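Local coordinates for 303aa long hypothetical esterase (Sulfolobus tokodaii, PDB 3AIN), which hydrolyses carboxylic esters as a thermostable carboxylesterase of the hormone-sensitive lipase-like group, with an alpha/beta hydrolase fold, at residues Ile65-Ile70 with Asn76-Val81. The protein carries 1 engineered substitution. Sequence-based numbering, arbitrary orientation.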
loop_
_atom_site.group_PDB
_atom_site.type_symbol
_atom_site.label_atom_id
_atom_site.label_comp_id
_atom_site.label_asym_id
_atom_site.label_seq_id
_atom_site.Cartn_x
_atom_site.Cartn_y
_atom_site.Cartn_z
ATOM N N ILE A 65 -22.604 13.644 -10.100
ATOM C CA ILE A 65 -23.243 12.946 -8.982
ATOM C C ILE A 65 -24.750 12.833 -9.186
ATOM O O ILE A 65 -25.421 13.815 -9.536
ATOM C CB ILE A 65 -22.952 13.666 -7.651
ATOM C CG1 ILE A 65 -21.440 13.738 -7.421
ATOM C CG2 ILE A 65 -23.633 12.936 -6.479
ATOM C CD1 ILE A 65 -21.014 14.703 -6.313
ATOM N N GLU A 66 -25.295 11.680 -8.811
ATOM C CA GLU A 66 -26.741 11.458 -8.836
ATOM C C GLU A 66 -27.166 10.782 -7.531
ATOM O O GLU A 66 -26.589 9.766 -7.156
ATOM C CB GLU A 66 -27.066 10.516 -10.003
ATOM C CG GLU A 66 -28.344 10.822 -10.712
ATOM C CD GLU A 66 -28.552 9.906 -11.890
ATOM O OE1 GLU A 66 -27.533 9.410 -12.439
ATOM O OE2 GLU A 66 -29.725 9.555 -12.150
ATOM N N ASP A 67 -28.271 11.230 -6.944
ATOM C CA ASP A 67 -28.874 10.502 -5.833
ATOM C C ASP A 67 -29.984 9.597 -6.358
ATOM O O ASP A 67 -30.810 10.025 -7.166
ATOM C CB ASP A 67 -29.423 11.463 -4.784
ATOM C CG ASP A 67 -28.334 12.012 -3.873
ATOM O OD1 ASP A 67 -27.215 11.483 -3.949
ATOM O OD2 ASP A 67 -28.638 12.802 -2.958
ATOM N N ILE A 68 -29.924 8.319 -6.006
ATOM C CA ILE A 68 -30.910 7.355 -6.506
ATOM C C ILE A 68 -31.583 6.627 -5.336
ATOM O O ILE A 68 -31.176 6.767 -4.180
ATOM C CB ILE A 68 -30.292 6.288 -7.444
ATOM C CG1 ILE A 68 -29.317 5.401 -6.674
ATOM C CG2 ILE A 68 -29.655 6.924 -8.687
ATOM C CD1 ILE A 68 -28.811 4.188 -7.465
ATOM N N THR A 69 -32.710 5.990 -5.629
ATOM C CA THR A 69 -33.372 5.116 -4.656
ATOM C C THR A 69 -33.401 3.684 -5.185
ATOM O O THR A 69 -33.819 3.422 -6.334
ATOM C CB THR A 69 -34.831 5.572 -4.401
ATOM O OG1 THR A 69 -34.827 6.905 -3.858
ATOM C CG2 THR A 69 -35.505 4.648 -3.400
ATOM N N ILE A 70 -32.848 2.770 -4.393
ATOM C CA ILE A 70 -32.785 1.368 -4.772
ATOM C C ILE A 70 -33.901 0.605 -4.062
ATOM O O ILE A 70 -34.133 0.801 -2.866
ATOM C CB ILE A 70 -31.418 0.739 -4.368
ATOM C CG1 ILE A 70 -30.289 1.350 -5.208
ATOM C CG2 ILE A 70 -31.451 -0.789 -4.538
ATOM C CD1 ILE A 70 -28.896 0.905 -4.730
ATOM N N ASN A 76 -36.809 1.096 0.879
ATOM C CA ASN A 76 -36.216 1.775 -0.257
ATOM C C ASN A 76 -34.896 2.381 0.222
ATOM O O ASN A 76 -34.859 3.085 1.223
ATOM C CB ASN A 76 -37.153 2.889 -0.755
ATOM C CG ASN A 76 -38.368 2.342 -1.484
ATOM O OD1 ASN A 76 -38.276 1.354 -2.208
ATOM N ND2 ASN A 76 -39.497 3.026 -1.349
ATOM N N ILE A 77 -33.816 2.045 -0.469
ATOM C CA ILE A 77 -32.461 2.310 0.038
ATOM C C ILE A 77 -31.897 3.487 -0.755
ATOM O O ILE A 77 -31.678 3.377 -1.953
ATOM C CB ILE A 77 -31.579 1.083 -0.209
ATOM C CG1 ILE A 77 -32.187 -0.132 0.502
ATOM C CG2 ILE A 77 -30.119 1.334 0.237
ATOM C CD1 ILE A 77 -31.710 -1.438 -0.082
ATOM N N LYS A 78 -31.635 4.593 -0.077
ATOM C CA LYS A 78 -30.985 5.735 -0.747
ATOM C C LYS A 78 -29.550 5.354 -1.130
ATOM O O LYS A 78 -28.849 4.688 -0.367
ATOM C CB LYS A 78 -30.974 6.959 0.163
ATOM C CG LYS A 78 -30.533 8.237 -0.562
ATOM C CD LYS A 78 -30.705 9.487 0.311
ATOM C CE LYS A 78 -29.827 10.616 -0.220
ATOM N NZ LYS A 78 -30.406 11.955 0.047
ATOM N N ALA A 79 -29.088 5.814 -2.281
ATOM C CA ALA A 79 -27.673 5.675 -2.605
ATOM C C ALA A 79 -27.197 6.858 -3.417
ATOM O O ALA A 79 -27.999 7.542 -4.072
ATOM C CB ALA A 79 -27.417 4.384 -3.370
ATOM N N ARG A 80 -25.918 7.180 -3.274
ATOM C CA ARG A 80 -25.355 8.288 -4.037
ATOM C C ARG A 80 -24.344 7.760 -5.038
ATOM O O ARG A 80 -23.465 6.940 -4.705
ATOM C CB ARG A 80 -24.716 9.344 -3.133
ATOM C CG ARG A 80 -24.132 10.519 -3.940
ATOM C CD ARG A 80 -23.809 11.734 -3.102
ATOM N NE ARG A 80 -25.044 12.361 -2.620
ATOM C CZ ARG A 80 -25.141 13.102 -1.523
ATOM N NH1 ARG A 80 -24.051 13.415 -0.822
ATOM N NH2 ARG A 80 -26.345 13.478 -1.093
ATOM N N VAL A 81 -24.556 8.108 -6.304
ATOM C CA VAL A 81 -23.741 7.578 -7.380
ATOM C C VAL A 81 -22.739 8.642 -7.814
ATOM O O VAL A 81 -23.120 9.774 -8.128
ATOM C CB VAL A 81 -24.615 7.231 -8.602
ATOM C CG1 VAL A 81 -23.749 6.670 -9.738
ATOM C CG2 VAL A 81 -25.740 6.262 -8.198
#
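The Asp67 carboxylate lies at the edge of the Arg80 guanidinium, the two planes only 12° apart, while Ile65 CG2 approaches the guanidinium obliquely. The grip is side-on and two-pronged: Arg80 NE reaches Asp67 OD1 at 2.7 Å and Arg80 NH2 reaches Asp67 OD2 at 3.0 Å, each taking a syn lone pair, with both oxygens close to the guanidinium plane. Arg80 starts with CG anti to its backbone N and then bends at chi3 (-69°), which turns NE back to the neighbouring strand. Its aliphatic part rests against Ile65, CG2 of the isoleucine lying 3.5 Å from Arg80 CG. Lys78, extended beyond CG, brings NZ to 3.6 Å from Asp67 OD2 as a looser salt bridge. Thr69, on the same face as Asp67, meets Asn76 CB with its CG2. The opposite face carries Glu66 but is otherwise aliphatic: Ile68 CD1 touches Val81 CG2 at 3.8 Å, and Ala79 CB sits between Ile68 CG1 and Ile70 CD1. Trp150 of helix 139-153 packs on Ile68 and Ile70, and Ala147 on Ile70. Three antiparallel hydrogen-bonded pairs, Glu66-Val81, Ile68-Ala79 and Ile70-Ile77, join the backbones; the Ile77 N to Ile70 O bond is nearly straight at 178°. The hairpin forms one margin of the alpha/beta hydrolase sheet within this chain, strand 76-83 running antiparallel to strand 123-127. Glu107 and Asp110 also pair with the Arg80 guanidinium. A leucine in place of Arg80 would probably leave the Asp67 carboxylate with the looser Lys78 bridge instead of the two-bond grip, and Glu107 and Asp110 without this partner. The chemistry is thus two-sided: a charge network of Asp67, Lys78 and Arg80 on one face, and on the other Ile68 and Ile70 against helix 139-153, Ala79 and Val81 against strand 123-127.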